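Local coordinates for protein serine acetyltransferase (Bacteroides vulgatus ATCC 8482, PDB 3F1X) that probably transfers an acetyl group from acetyl-CoA to L-serine, a step in cysteine biosynthesis, as a hexameric member of the left-handed beta-helix acyltransferases, at residues 4-7 against 8-12; 83-86 against 87-90; 112-115 against 116-120; 123-126 against 127-131; 182-185 against 186-190. All coordinates share one frame; numbering follows the deposited sequence.

Interaction 1. Residues 4-7 against 8-12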
loop_
_atom_site.group_PDB
_atom_site.type_symbol
_atom_site.label_atom_id
_atom_site.label_comp_id
_atom_site.label_asym_id
_atom_site.label_seq_id
_atom_site.Cartn_x
_atom_site.Cartn_y
_atom_site.Cartn_z
ATOM N N PHE A 4 17.627 -10.433 -28.508
ATOM C CA PHE A 4 17.473 -11.808 -28.026
ATOM C C PHE A 4 16.526 -12.508 -29.001
ATOM O O PHE A 4 16.007 -11.881 -29.920
ATOM C CB PHE A 4 16.852 -11.821 -26.631
ATOM C CG PHE A 4 17.675 -11.125 -25.596
ATOM C CD1 PHE A 4 18.874 -11.683 -25.145
ATOM C CD2 PHE A 4 17.256 -9.906 -25.064
ATOM C CE1 PHE A 4 19.642 -11.035 -24.173
ATOM C CE2 PHE A 4 18.018 -9.254 -24.093
ATOM C CZ PHE A 4 19.214 -9.819 -23.646
ATOM N N ASN A 5 16.282 -13.794 -28.796
ATOM C CA ASN A 5 15.395 -14.521 -29.692
ATOM C C ASN A 5 13.944 -14.071 -29.548
ATOM O O ASN A 5 13.155 -14.221 -30.476
ATOM C CB ASN A 5 15.521 -16.030 -29.449
ATOM C CG ASN A 5 15.078 -16.438 -28.060
ATOM O OD1 ASN A 5 15.052 -15.621 -27.137
ATOM N ND2 ASN A 5 14.742 -17.712 -27.897
ATOM N N TYR A 6 13.597 -13.501 -28.398
ATOM C CA TYR A 6 12.231 -13.036 -28.166
ATOM C C TYR A 6 12.022 -11.555 -28.499
ATOM O O TYR A 6 10.890 -11.086 -28.589
ATOM C CB TYR A 6 11.832 -13.304 -26.707
ATOM C CG TYR A 6 12.774 -12.724 -25.675
ATOM C CD1 TYR A 6 12.814 -11.355 -25.423
ATOM C CD2 TYR A 6 13.641 -13.549 -24.963
ATOM C CE1 TYR A 6 13.702 -10.818 -24.482
ATOM C CE2 TYR A 6 14.529 -13.027 -24.024
ATOM C CZ TYR A 6 14.556 -11.666 -23.787
ATOM O OH TYR A 6 15.434 -11.160 -22.854
ATOM N N THR A 7 13.115 -10.830 -28.703
ATOM C CA THR A 7 13.051 -9.405 -28.998
ATOM C C THR A 7 12.147 -8.993 -30.156
ATOM O O THR A 7 11.252 -8.165 -29.981
ATOM C CB THR A 7 14.454 -8.844 -29.268
ATOM O OG1 THR A 7 15.286 -9.112 -28.137
ATOM C CG2 THR A 7 14.397 -7.348 -29.517
ATOM N N ASN A 8 12.383 -9.554 -31.337
ATOM C CA ASN A 8 11.580 -9.209 -32.500
ATOM C C ASN A 8 10.149 -9.723 -32.399
ATOM O O ASN A 8 9.244 -9.180 -33.035
ATOM C CB ASN A 8 12.253 -9.718 -33.783
ATOM C CG ASN A 8 13.578 -9.013 -34.063
ATOM O OD1 ASN A 8 13.855 -7.946 -33.501
ATOM N ND2 ASN A 8 14.394 -9.593 -34.937
ATOM N N ILE A 9 9.937 -10.755 -31.590
ATOM C CA ILE A 9 8.597 -11.296 -31.406
ATOM C C ILE A 9 7.773 -10.254 -30.658
ATOM O O ILE A 9 6.632 -9.977 -31.016
ATOM C CB ILE A 9 8.629 -12.609 -30.596
ATOM C CG1 ILE A 9 9.332 -13.690 -31.404
ATOM C CG2 ILE A 9 7.202 -13.066 -30.269
ATOM C CD1 ILE A 9 9.669 -14.924 -30.604
ATOM N N LEU A 10 8.377 -9.665 -29.629
ATOM C CA LEU A 10 7.711 -8.646 -28.827
ATOM C C LEU A 10 7.428 -7.370 -29.617
ATOM O O LEU A 10 6.331 -6.810 -29.534
ATOM C CB LEU A 10 8.555 -8.303 -27.595
ATOM C CG LEU A 10 8.761 -9.426 -26.581
ATOM C CD1 LEU A 10 9.616 -8.925 -25.423
ATOM C CD2 LEU A 10 7.399 -9.912 -26.072
ATOM N N THR A 11 8.409 -6.901 -30.381
ATOM C CA THR A 11 8.217 -5.678 -31.153
ATOM C C THR A 11 7.145 -5.864 -32.220
ATOM O O THR A 11 6.313 -4.979 -32.445
ATOM C CB THR A 11 9.546 -5.199 -31.801
ATOM O OG1 THR A 11 10.163 -6.281 -32.511
ATOM C CG2 THR A 11 10.505 -4.696 -30.726
ATOM N N GLN A 12 7.142 -7.017 -32.870
ATOM C CA GLN A 12 6.135 -7.265 -33.892
ATOM C C GLN A 12 4.748 -7.326 -33.251
ATOM O O GLN A 12 3.767 -6.860 -33.835
ATOM C CB GLN A 12 6.441 -8.564 -34.628
ATOM C CG GLN A 12 5.465 -8.880 -35.757
ATOM C CD GLN A 12 5.318 -7.741 -36.759
ATOM O OE1 GLN A 12 6.307 -7.182 -37.237
ATOM N NE2 GLN A 12 4.078 -7.402 -37.088
HETATM O O HOH W 1 14.420 -11.332 -32.186
#
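Tyr-6 and Leu-10 lie side by side and point the same way at the start of helix 7-17, one turn apart. Their side chains touch through Tyr-6 CD1 and Leu-10 CD1, 4.0 Å apart, the methyl meeting the ring obliquely. Tyr-6 has its CG wedged between its own N and carbonyl carbon (chi1 55°), a cramped setting that folds the ring back toward Phe-4. Phe-4 CB therefore lies over one face of the tyrosine ring, 3.6 Å above its plane, while Tyr-6 OH sits over the rim of the phenylalanine ring. Phe-80 of the second subunit meets the tyrosine ring as well, and Ile-120 of that subunit packs on Leu-10, so this surface turn is used for assembly. Thr-7 turns to another side. Its OG1 accepts the backbone N-H of Phe-4 (Phe-4 N to Thr-7 OG1 2.7 Å, 153° at the hydrogen), tying the incoming loop to the first turn. A valine here would probably leave the Phe-4 N-H without this acceptor and the loop held less firmly, by a water bridge and a weak backbone bond. In the backbone Leu-10 N reaches Tyr-6 O at 3.1 Å, and Thr-11 N binds Thr-7 O. A water completes the turn: it donates to Phe-4 O and accepts from Asn-8 N, with 2.8 Å from its oxygen to each.

Interaction 2. Residues 83-86 against 87-90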
loop_
_atom_site.group_PDB
_atom_site.type_symbol
_atom_site.label_atom_id
_atom_site.label_comp_id
_atom_site.label_asym_id
_atom_site.label_seq_id
_atom_site.Cartn_x
_atom_site.Cartn_y
_atom_site.Cartn_z
ATOM N N LEU A 83 -18.047 10.580 -5.521
ATOM C CA LEU A 83 -19.242 10.373 -6.331
ATOM C C LEU A 83 -19.406 11.409 -7.437
ATOM O O LEU A 83 -19.932 11.096 -8.499
ATOM C CB LEU A 83 -20.498 10.355 -5.451
ATOM C CG LEU A 83 -21.822 10.046 -6.155
ATOM C CD1 LEU A 83 -21.769 8.671 -6.840
ATOM C CD2 LEU A 83 -22.940 10.077 -5.140
ATOM N N THR A 84 -18.969 12.638 -7.191
ATOM C CA THR A 84 -19.086 13.676 -8.217
ATOM C C THR A 84 -18.272 13.262 -9.443
ATOM O O THR A 84 -18.760 13.299 -10.569
ATOM C CB THR A 84 -18.562 15.042 -7.698
ATOM O OG1 THR A 84 -19.396 15.505 -6.624
ATOM C CG2 THR A 84 -18.561 16.076 -8.814
ATOM N N GLU A 85 -17.039 12.829 -9.211
ATOM C CA GLU A 85 -16.159 12.421 -10.300
ATOM C C GLU A 85 -16.680 11.215 -11.082
ATOM O O GLU A 85 -16.596 11.190 -12.304
ATOM C CB GLU A 85 -14.766 12.107 -9.752
ATOM C CG GLU A 85 -13.698 11.898 -10.817
ATOM C CD GLU A 85 -13.425 13.157 -11.619
ATOM O OE1 GLU A 85 -13.372 14.247 -11.012
ATOM O OE2 GLU A 85 -13.250 13.052 -12.852
ATOM N N GLN A 86 -17.226 10.221 -10.387
ATOM C CA GLN A 86 -17.711 9.028 -11.062
ATOM C C GLN A 86 -18.979 9.299 -11.848
ATOM O O GLN A 86 -19.190 8.734 -12.923
ATOM C CB GLN A 86 -17.931 7.899 -10.059
ATOM C CG GLN A 86 -16.634 7.371 -9.474
ATOM C CD GLN A 86 -15.617 7.055 -10.554
ATOM O OE1 GLN A 86 -14.551 7.674 -10.626
ATOM N NE2 GLN A 86 -15.942 6.090 -11.402
ATOM N N ILE A 87 -19.829 10.162 -11.311
ATOM C CA ILE A 87 -21.047 10.506 -12.012
ATOM C C ILE A 87 -20.624 11.258 -13.282
ATOM O O ILE A 87 -21.205 11.063 -14.349
ATOM C CB ILE A 87 -21.970 11.380 -11.131
ATOM C CG1 ILE A 87 -22.572 10.519 -10.015
ATOM C CG2 ILE A 87 -23.054 12.015 -11.987
ATOM C CD1 ILE A 87 -23.451 11.266 -9.034
ATOM N N LEU A 88 -19.600 12.099 -13.166
ATOM C CA LEU A 88 -19.110 12.842 -14.325
ATOM C C LEU A 88 -18.599 11.850 -15.380
ATOM O O LEU A 88 -18.825 12.029 -16.578
ATOM C CB LEU A 88 -17.983 13.793 -13.918
ATOM C CG LEU A 88 -17.396 14.685 -15.020
ATOM C CD1 LEU A 88 -18.467 15.604 -15.573
ATOM C CD2 LEU A 88 -16.251 15.507 -14.450
ATOM N N ALA A 89 -17.919 10.799 -14.931
ATOM C CA ALA A 89 -17.410 9.792 -15.857
ATOM C C ALA A 89 -18.568 9.080 -16.563
ATOM O O ALA A 89 -18.504 8.794 -17.761
ATOM C CB ALA A 89 -16.539 8.778 -15.110
ATOM N N GLY A 90 -19.629 8.802 -15.812
ATOM C CA GLY A 90 -20.790 8.137 -16.381
ATOM C C GLY A 90 -21.450 8.979 -17.456
ATOM O O GLY A 90 -21.736 8.489 -18.547
#
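Gln-86 O receives the N-H of Gly-90 at 2.9 Å (Gly-90 N to Gln-86 O), the shortest of four successive i to i+4 backbone bonds in this part of helix 68-93. The donor is tilted 25° from the carbonyl plane, and the other three bonds have a similar tilt, in a regular alpha-helix. On the side of the helix where Leu-83 and Ile-87 follow each other by one turn, the two side chains meet at a slant. Ile-87 CD1 comes against the branch point of the leucine, 3.5 Å from Leu-83 CG, and Ile-87 CG1 lies 3.8 Å from Leu-83 CD1. Having its CG opposite the backbone N (chi1 -176°) sends the leucine branch along the helix toward the isoleucine. An alanine in place of this leucine would probably open a gap beside Ile-87 CD1 and weaken the packing on Phe-119 of helix 109-120. Round the helix, Glu-85 OE2 only brushes Leu-88 CD2 at 4.2 Å, while OE1 makes a salt bridge with Arg-109. Thr-84 OG1 is likewise occupied, bonding to Phe-80 O one turn back. The polar ends of Thr-84 and Glu-85 thus find partners within the helix or on the next one, and across this turn the side chains cohere mainly by apolar contact, consistent with a helix buried among others.

Interaction 3. Residues 112-115 against 116-120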
loop_
_atom_site.group_PDB
_atom_site.type_symbol
_atom_site.label_atom_id
_atom_site.label_comp_id
_atom_site.label_asym_id
_atom_site.label_seq_id
_atom_site.Cartn_x
_atom_site.Cartn_y
_atom_site.Cartn_z
ATOM N N ALA A 112 -22.685 17.084 -12.385
ATOM C CA ALA A 112 -22.366 15.888 -11.618
ATOM C C ALA A 112 -22.366 16.130 -10.115
ATOM O O ALA A 112 -22.788 15.269 -9.351
ATOM C CB ALA A 112 -21.006 15.337 -12.053
ATOM N N SER A 113 -21.902 17.298 -9.684
ATOM C CA SER A 113 -21.855 17.577 -8.252
ATOM C C SER A 113 -23.249 17.693 -7.633
ATOM O O SER A 113 -23.469 17.252 -6.507
ATOM C CB SER A 113 -21.030 18.843 -7.982
ATOM O OG SER A 113 -21.565 19.960 -8.659
ATOM N N LEU A 114 -24.196 18.272 -8.370
ATOM C CA LEU A 114 -25.553 18.408 -7.853
ATOM C C LEU A 114 -26.231 17.030 -7.786
ATOM O O LEU A 114 -26.938 16.719 -6.826
ATOM C CB LEU A 114 -26.363 19.370 -8.727
ATOM C CG LEU A 114 -27.758 19.762 -8.222
ATOM C CD1 LEU A 114 -27.678 20.230 -6.774
ATOM C CD2 LEU A 114 -28.327 20.860 -9.108
ATOM N N LEU A 115 -26.008 16.201 -8.802
ATOM C CA LEU A 115 -26.585 14.862 -8.803
ATOM C C LEU A 115 -26.008 14.089 -7.619
ATOM O O LEU A 115 -26.725 13.372 -6.922
ATOM C CB LEU A 115 -26.262 14.129 -10.114
ATOM C CG LEU A 115 -26.944 14.596 -11.406
ATOM C CD1 LEU A 115 -26.474 13.740 -12.573
ATOM C CD2 LEU A 115 -28.456 14.491 -11.265
ATOM N N ALA A 116 -24.710 14.248 -7.381
ATOM C CA ALA A 116 -24.062 13.559 -6.267
ATOM C C ALA A 116 -24.674 14.012 -4.948
ATOM O O ALA A 116 -24.907 13.198 -4.056
ATOM C CB ALA A 116 -22.561 13.833 -6.276
ATOM N N ALA A 117 -24.944 15.310 -4.828
ATOM C CA ALA A 117 -25.545 15.833 -3.606
ATOM C C ALA A 117 -26.985 15.313 -3.480
ATOM O O ALA A 117 -27.440 14.976 -2.381
ATOM C CB ALA A 117 -25.522 17.363 -3.620
ATOM N N ARG A 118 -27.693 15.246 -4.605
ATOM C CA ARG A 118 -29.071 14.749 -4.619
ATOM C C ARG A 118 -29.082 13.305 -4.111
ATOM O O ARG A 118 -29.951 12.910 -3.331
ATOM C CB ARG A 118 -29.652 14.784 -6.035
ATOM C CG ARG A 118 -29.776 16.177 -6.666
ATOM C CD ARG A 118 -30.875 17.017 -6.029
ATOM N NE ARG A 118 -30.993 18.342 -6.642
ATOM C CZ ARG A 118 -31.822 19.292 -6.214
ATOM N NH1 ARG A 118 -32.613 19.063 -5.170
ATOM N NH2 ARG A 118 -31.857 20.474 -6.823
ATOM N N PHE A 119 -28.111 12.514 -4.559
ATOM C CA PHE A 119 -28.036 11.135 -4.110
ATOM C C PHE A 119 -27.847 11.086 -2.600
ATOM O O PHE A 119 -28.529 10.334 -1.903
ATOM C CB PHE A 119 -26.865 10.399 -4.759
ATOM C CG PHE A 119 -26.597 9.065 -4.138
ATOM C CD1 PHE A 119 -27.421 7.979 -4.423
ATOM C CD2 PHE A 119 -25.579 8.910 -3.197
ATOM C CE1 PHE A 119 -27.242 6.751 -3.773
ATOM C CE2 PHE A 119 -25.388 7.692 -2.539
ATOM C CZ PHE A 119 -26.225 6.609 -2.830
ATOM N N ILE A 120 -26.897 11.872 -2.104
ATOM C CA ILE A 120 -26.610 11.898 -0.677
ATOM C C ILE A 120 -27.827 12.259 0.161
ATOM O O ILE A 120 -27.986 11.752 1.269
ATOM C CB ILE A 120 -25.447 12.864 -0.369
ATOM C CG1 ILE A 120 -24.132 12.225 -0.824
ATOM C CG2 ILE A 120 -25.405 13.181 1.129
ATOM C CD1 ILE A 120 -22.968 13.169 -0.893
#
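The guanidinium of Arg-118 has Leu-114 CD1 approaching it obliquely, with Arg-118 NE 3.8 Å from Leu-114 CD1. The leucine and arginine side chains, one turn apart, run alongside each other in the same direction. Leu-114 CG also lies 3.9 Å from Arg-118 NE, so the leucine branch flanks the start of the charged group. A bend in the arginine chain at its second torsion (chi2 -71°) brings NE alongside the leucine branch, in a residue that is itself exposed. The second flat group, the ring of Phe-119, leads away from residues 112-115; only its CB stays close, 3.7 Å from Leu-115 O. Setting CG opposite the backbone N (chi1 169°) sends this ring into the protein interior. Small residues fill the turns between: Ala-116 CB rests 3.4 Å from Ala-112 O, and Ala-117 CB packs against Ser-113 O. Regular backbone bonds join the turns, among them Ala-116 N to Ala-112 O at 2.9 Å and Phe-119 N to Leu-115 O at 2.9 Å. Ser-113 OG bonds to Glu-110 O and Arg-109 O. The alanines and serine lie where other helices come close: Ala-116 and Ser-113 rest on Thr-84 of helix 68-93, while Ala-117 receives Tyr-6 of the fifth subunit. Helix 109-120 is thereby held between helix 68-93, the N-terminal arm of the fifth subunit, and helix 155-171, whose Ile-165 and Leu-169 take up the Phe-119 ring.

Interaction 4. Residues 123-126 against 127-131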
loop_
_atom_site.group_PDB
_atom_site.type_symbol
_atom_site.label_atom_id
_atom_site.label_comp_id
_atom_site.label_asym_id
_atom_site.label_seq_id
_atom_site.Cartn_x
_atom_site.Cartn_y
_atom_site.Cartn_z
ATOM N N LEU A 123 -29.776 9.238 1.291
ATOM C CA LEU A 123 -29.243 8.267 2.241
ATOM C C LEU A 123 -30.137 8.025 3.456
ATOM O O LEU A 123 -30.226 6.896 3.947
ATOM C CB LEU A 123 -27.839 8.686 2.688
ATOM C CG LEU A 123 -26.801 8.552 1.567
ATOM C CD1 LEU A 123 -25.461 9.138 1.990
ATOM C CD2 LEU A 123 -26.661 7.071 1.214
ATOM N N PRO A 124 -30.802 9.074 3.973
ATOM C CA PRO A 124 -31.663 8.825 5.138
ATOM C C PRO A 124 -32.792 7.855 4.782
ATOM O O PRO A 124 -33.147 6.974 5.567
ATOM C CB PRO A 124 -32.182 10.215 5.494
ATOM C CG PRO A 124 -31.027 11.108 5.100
ATOM C CD PRO A 124 -30.605 10.518 3.758
ATOM N N GLU A 125 -33.341 8.015 3.586
ATOM C CA GLU A 125 -34.420 7.154 3.122
ATOM C C GLU A 125 -33.879 5.754 2.845
ATOM O O GLU A 125 -34.525 4.764 3.164
ATOM C CB GLU A 125 -35.048 7.751 1.862
ATOM C CG GLU A 125 -36.174 6.929 1.235
ATOM C CD GLU A 125 -37.369 6.754 2.155
ATOM O OE1 GLU A 125 -37.724 7.718 2.863
ATOM O OE2 GLU A 125 -37.964 5.655 2.162
ATOM N N LEU A 126 -32.692 5.674 2.250
ATOM C CA LEU A 126 -32.099 4.377 1.967
ATOM C C LEU A 126 -31.900 3.621 3.272
ATOM O O LEU A 126 -32.130 2.419 3.343
ATOM C CB LEU A 126 -30.767 4.542 1.229
ATOM C CG LEU A 126 -30.883 5.062 -0.206
ATOM C CD1 LEU A 126 -29.502 5.230 -0.808
ATOM C CD2 LEU A 126 -31.709 4.094 -1.044
ATOM N N ARG A 127 -31.483 4.336 4.311
ATOM C CA ARG A 127 -31.270 3.725 5.618
ATOM C C ARG A 127 -32.589 3.157 6.134
ATOM O O ARG A 127 -32.617 2.064 6.702
ATOM C CB ARG A 127 -30.738 4.755 6.620
ATOM C CG ARG A 127 -30.624 4.228 8.043
ATOM C CD ARG A 127 -30.296 5.353 9.014
ATOM N NE ARG A 127 -28.918 5.805 8.884
ATOM C CZ ARG A 127 -28.393 6.807 9.585
ATOM N NH1 ARG A 127 -29.139 7.460 10.465
ATOM N NH2 ARG A 127 -27.129 7.155 9.403
ATOM N N ARG A 128 -33.674 3.905 5.938
ATOM C CA ARG A 128 -34.994 3.462 6.383
ATOM C C ARG A 128 -35.434 2.192 5.667
ATOM O O ARG A 128 -35.992 1.286 6.284
ATOM C CB ARG A 128 -36.049 4.544 6.136
ATOM C CG ARG A 128 -35.840 5.822 6.919
ATOM C CD ARG A 128 -37.007 6.778 6.720
ATOM N NE ARG A 128 -36.669 8.114 7.193
ATOM C CZ ARG A 128 -36.485 9.158 6.397
ATOM N NH1 ARG A 128 -36.610 9.022 5.086
ATOM N NH2 ARG A 128 -36.166 10.335 6.911
ATOM N N ILE A 129 -35.194 2.127 4.361
ATOM C CA ILE A 129 -35.591 0.949 3.604
ATOM C C ILE A 129 -34.712 -0.246 3.942
ATOM O O ILE A 129 -35.212 -1.329 4.225
ATOM C CB ILE A 129 -35.528 1.197 2.080
ATOM C CG1 ILE A 129 -36.416 2.385 1.707
ATOM C CG2 ILE A 129 -36.003 -0.053 1.342
ATOM C CD1 ILE A 129 -36.363 2.772 0.240
ATOM N N LEU A 130 -33.402 -0.040 3.918
ATOM C CA LEU A 130 -32.479 -1.116 4.216
ATOM C C LEU A 130 -32.742 -1.666 5.606
ATOM O O LEU A 130 -32.572 -2.850 5.835
ATOM C CB LEU A 130 -31.034 -0.634 4.079
ATOM C CG LEU A 130 -30.674 -0.322 2.621
ATOM C CD1 LEU A 130 -29.318 0.353 2.540
ATOM C CD2 LEU A 130 -30.686 -1.612 1.829
ATOM N N ALA A 131 -33.166 -0.805 6.529
ATOM C CA ALA A 131 -33.467 -1.248 7.885
ATOM C C ALA A 131 -34.538 -2.346 7.853
ATOM O O ALA A 131 -34.467 -3.311 8.616
ATOM C CB ALA A 131 -33.937 -0.064 8.750
#
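Glu-125 and Arg-128 form an i to i+3 salt bridge on the first turns of helix 123-139, their side chains crossing at about a right angle. Glu-125 OE1 meets Arg-128 NH1 at 2.8 Å, near the guanidinium plane at its edge. The hydrogen bond within it is weak, bent to 128°, and carboxylate and guanidinium planes stand 53° apart, so one oxygen rather than a matched pair makes the link. Pro-124 O lies over one guanidinium face, 3.8 Å above it toward the rim. This is the exposed side, where Arg-128 has a second, long and weak ion pair with Glu-16 of the fifth subunit. The other carboxylate oxygen, Glu-125 OE2, lies 3.6 Å from Ile-129 CG1. By contrast, the inner side is buried: Leu-126 and Leu-130 lie on Arg-164 of helix 155-171, and Leu-123 on Ile-52 of helix 39-53. Arg-127 is also buried, its guanidinium bound to Ile-52 O and to Leu-17 O and Ser-20 of the fifth subunit. On this face Leu-130 N reaches Leu-126 O at 2.8 Å in a nearly straight bond (171°), and Leu-130 CG sits 3.2 Å from the same oxygen, Leu-126 O.

Interaction 5. Residues 182-185 against 186-190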
loop_
_atom_site.group_PDB
_atom_site.type_symbol
_atom_site.label_atom_id
_atom_site.label_comp_id
_atom_site.label_asym_id
_atom_site.label_seq_id
_atom_site.Cartn_x
_atom_site.Cartn_y
_atom_site.Cartn_z
ATOM N N THR A 182 -23.946 -2.626 -9.379
ATOM C CA THR A 182 -24.577 -3.922 -9.129
ATOM C C THR A 182 -23.680 -5.083 -9.534
ATOM O O THR A 182 -23.675 -6.120 -8.871
ATOM C CB THR A 182 -25.964 -4.077 -9.832
ATOM O OG1 THR A 182 -25.842 -3.841 -11.243
ATOM C CG2 THR A 182 -26.978 -3.115 -9.217
ATOM N N GLU A 183 -22.919 -4.922 -10.613
ATOM C CA GLU A 183 -22.019 -5.991 -11.035
ATOM C C GLU A 183 -20.932 -6.171 -9.986
ATOM O O GLU A 183 -20.363 -7.255 -9.848
ATOM C CB GLU A 183 -21.399 -5.677 -12.399
ATOM C CG GLU A 183 -22.402 -5.763 -13.541
ATOM C CD GLU A 183 -22.947 -7.170 -13.734
ATOM O OE1 GLU A 183 -23.926 -7.333 -14.489
ATOM O OE2 GLU A 183 -22.393 -8.117 -13.139
HETATM N N MSE A 184 -20.648 -5.101 -9.248
HETATM C CA MSE A 184 -19.648 -5.152 -8.188
HETATM C C MSE A 184 -20.144 -6.097 -7.095
HETATM O O MSE A 184 -19.384 -6.916 -6.568
HETATM C CB MSE A 184 -19.426 -3.752 -7.611
HETATM C CG MSE A 184 -17.984 -3.289 -7.639
HETATM SE SE MSE A 184 -17.801 -1.506 -6.906
HETATM C CE MSE A 184 -18.006 -1.950 -5.031
ATOM N N ALA A 185 -21.425 -5.971 -6.752
ATOM C CA ALA A 185 -22.042 -6.832 -5.743
ATOM C C ALA A 185 -22.114 -8.246 -6.316
ATOM O O ALA A 185 -21.918 -9.224 -5.607
ATOM C CB ALA A 185 -23.449 -6.336 -5.410
ATOM N N HIS A 186 -22.403 -8.328 -7.611
ATOM C CA HIS A 186 -22.511 -9.596 -8.326
ATOM C C HIS A 186 -21.215 -10.394 -8.131
ATOM O O HIS A 186 -21.235 -11.585 -7.801
ATOM C CB HIS A 186 -22.752 -9.296 -9.812
ATOM C CG HIS A 186 -22.985 -10.507 -10.660
ATOM N ND1 HIS A 186 -23.174 -11.769 -10.135
ATOM C CD2 HIS A 186 -23.092 -10.641 -12.003
ATOM C CE1 HIS A 186 -23.388 -12.624 -11.118
ATOM N NE2 HIS A 186 -23.344 -11.964 -12.263
ATOM N N SER A 187 -20.090 -9.712 -8.312
ATOM C CA SER A 187 -18.776 -10.324 -8.165
ATOM C C SER A 187 -18.488 -10.732 -6.721
ATOM O O SER A 187 -18.021 -11.836 -6.477
ATOM C CB SER A 187 -17.686 -9.349 -8.637
ATOM O OG SER A 187 -16.390 -9.878 -8.394
ATOM N N GLU A 188 -18.780 -9.839 -5.775
ATOM C CA GLU A 188 -18.522 -10.098 -4.364
ATOM C C GLU A 188 -19.493 -11.041 -3.655
ATOM O O GLU A 188 -19.136 -11.643 -2.635
ATOM C CB GLU A 188 -18.478 -8.780 -3.575
ATOM C CG GLU A 188 -17.434 -7.769 -4.048
ATOM C CD GLU A 188 -17.283 -6.590 -3.091
ATOM O OE1 GLU A 188 -16.878 -6.817 -1.928
ATOM O OE2 GLU A 188 -17.567 -5.436 -3.497
ATOM N N THR A 189 -20.708 -11.191 -4.176
ATOM C CA THR A 189 -21.699 -12.042 -3.508
ATOM C C THR A 189 -22.352 -13.136 -4.344
ATOM O O THR A 189 -22.996 -14.027 -3.794
ATOM C CB THR A 189 -22.853 -11.193 -2.940
ATOM O OG1 THR A 189 -23.599 -10.630 -4.031
ATOM C CG2 THR A 189 -22.311 -10.066 -2.062
ATOM N N GLY A 190 -22.207 -13.060 -5.659
ATOM C CA GLY A 190 -22.823 -14.044 -6.526
ATOM C C GLY A 190 -24.288 -13.703 -6.782
ATOM O O GLY A 190 -25.003 -14.464 -7.441
#
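The last turn of helix 177-189 closes on Ala-185 O, which takes the N-H of Thr-189 nearly in line with its C=O at 2.7 Å (Thr-189 N to Ala-185 O), before Gly-190 leaves the helix with positive phi. Thr-189 OG1 donates to the same oxygen, also 2.7 Å from Ala-185 O, but from above the carbonyl plane, 49° out of it. Its position between the backbone N and carbonyl carbon (chi1 68°) folds the hydroxyl back over the turn, where it also receives the N-H of Ile-191. Gly-190 N still bonds to His-186 O at 2.8 Å; a side chain on this glycine would jam against the carbonyl oxygen of Thr-189. The turn marks the passage from the helical domain to the left-handed beta-helix, since strand 192-193 follows directly and Gly-190 is backbone-bonded to Gly-210. One turn earlier Glu-183 and His-186 lie side by side, the carboxylate at the edge of the imidazole and the two planes 47° apart. The modelled approach to the ring carbon is doubtfully short, and Glu-183 OE2 stays 4.1 Å from His-186 NE2. Glu-183 OE1 instead pairs with Arg-179, and His-186 NE2 makes a weak hydrogen bond to His-207 O of the second subunit. On another flank selenomethionine Met-184 runs beside Glu-188, its CE 3.8 Å from Glu-188 OE2. Ser-187 OG bonds to Glu-188 O of the second subunit, and Glu-188 O here is bonded in turn by Ser-187 OG of the fifth.

Interaction 1 stands apart: it is a surface turn on the N-terminal arm, about 40 Å or more between centres from each of the others, and its aromatic and apolar groups face other subunits. Interactions 2, 3 and 4 are largely buried, interaction 5 partly so. Interactions 2 and 3 touch directly, centres about 10 Å apart, where helices 68-93 and 109-120 pack through small and apolar side chains. Interaction 4, on the next helix, meets interaction 3 through Phe-119 and Leu-126 but adds a salt bridge at its exposed side. Interactions 3, 4 and 5 meet the fifth subunit; 1 and 5 meet the second. Interaction 5, closest to the chain's centre, is rich in polar bonds: a helix end leading into the beta-helix.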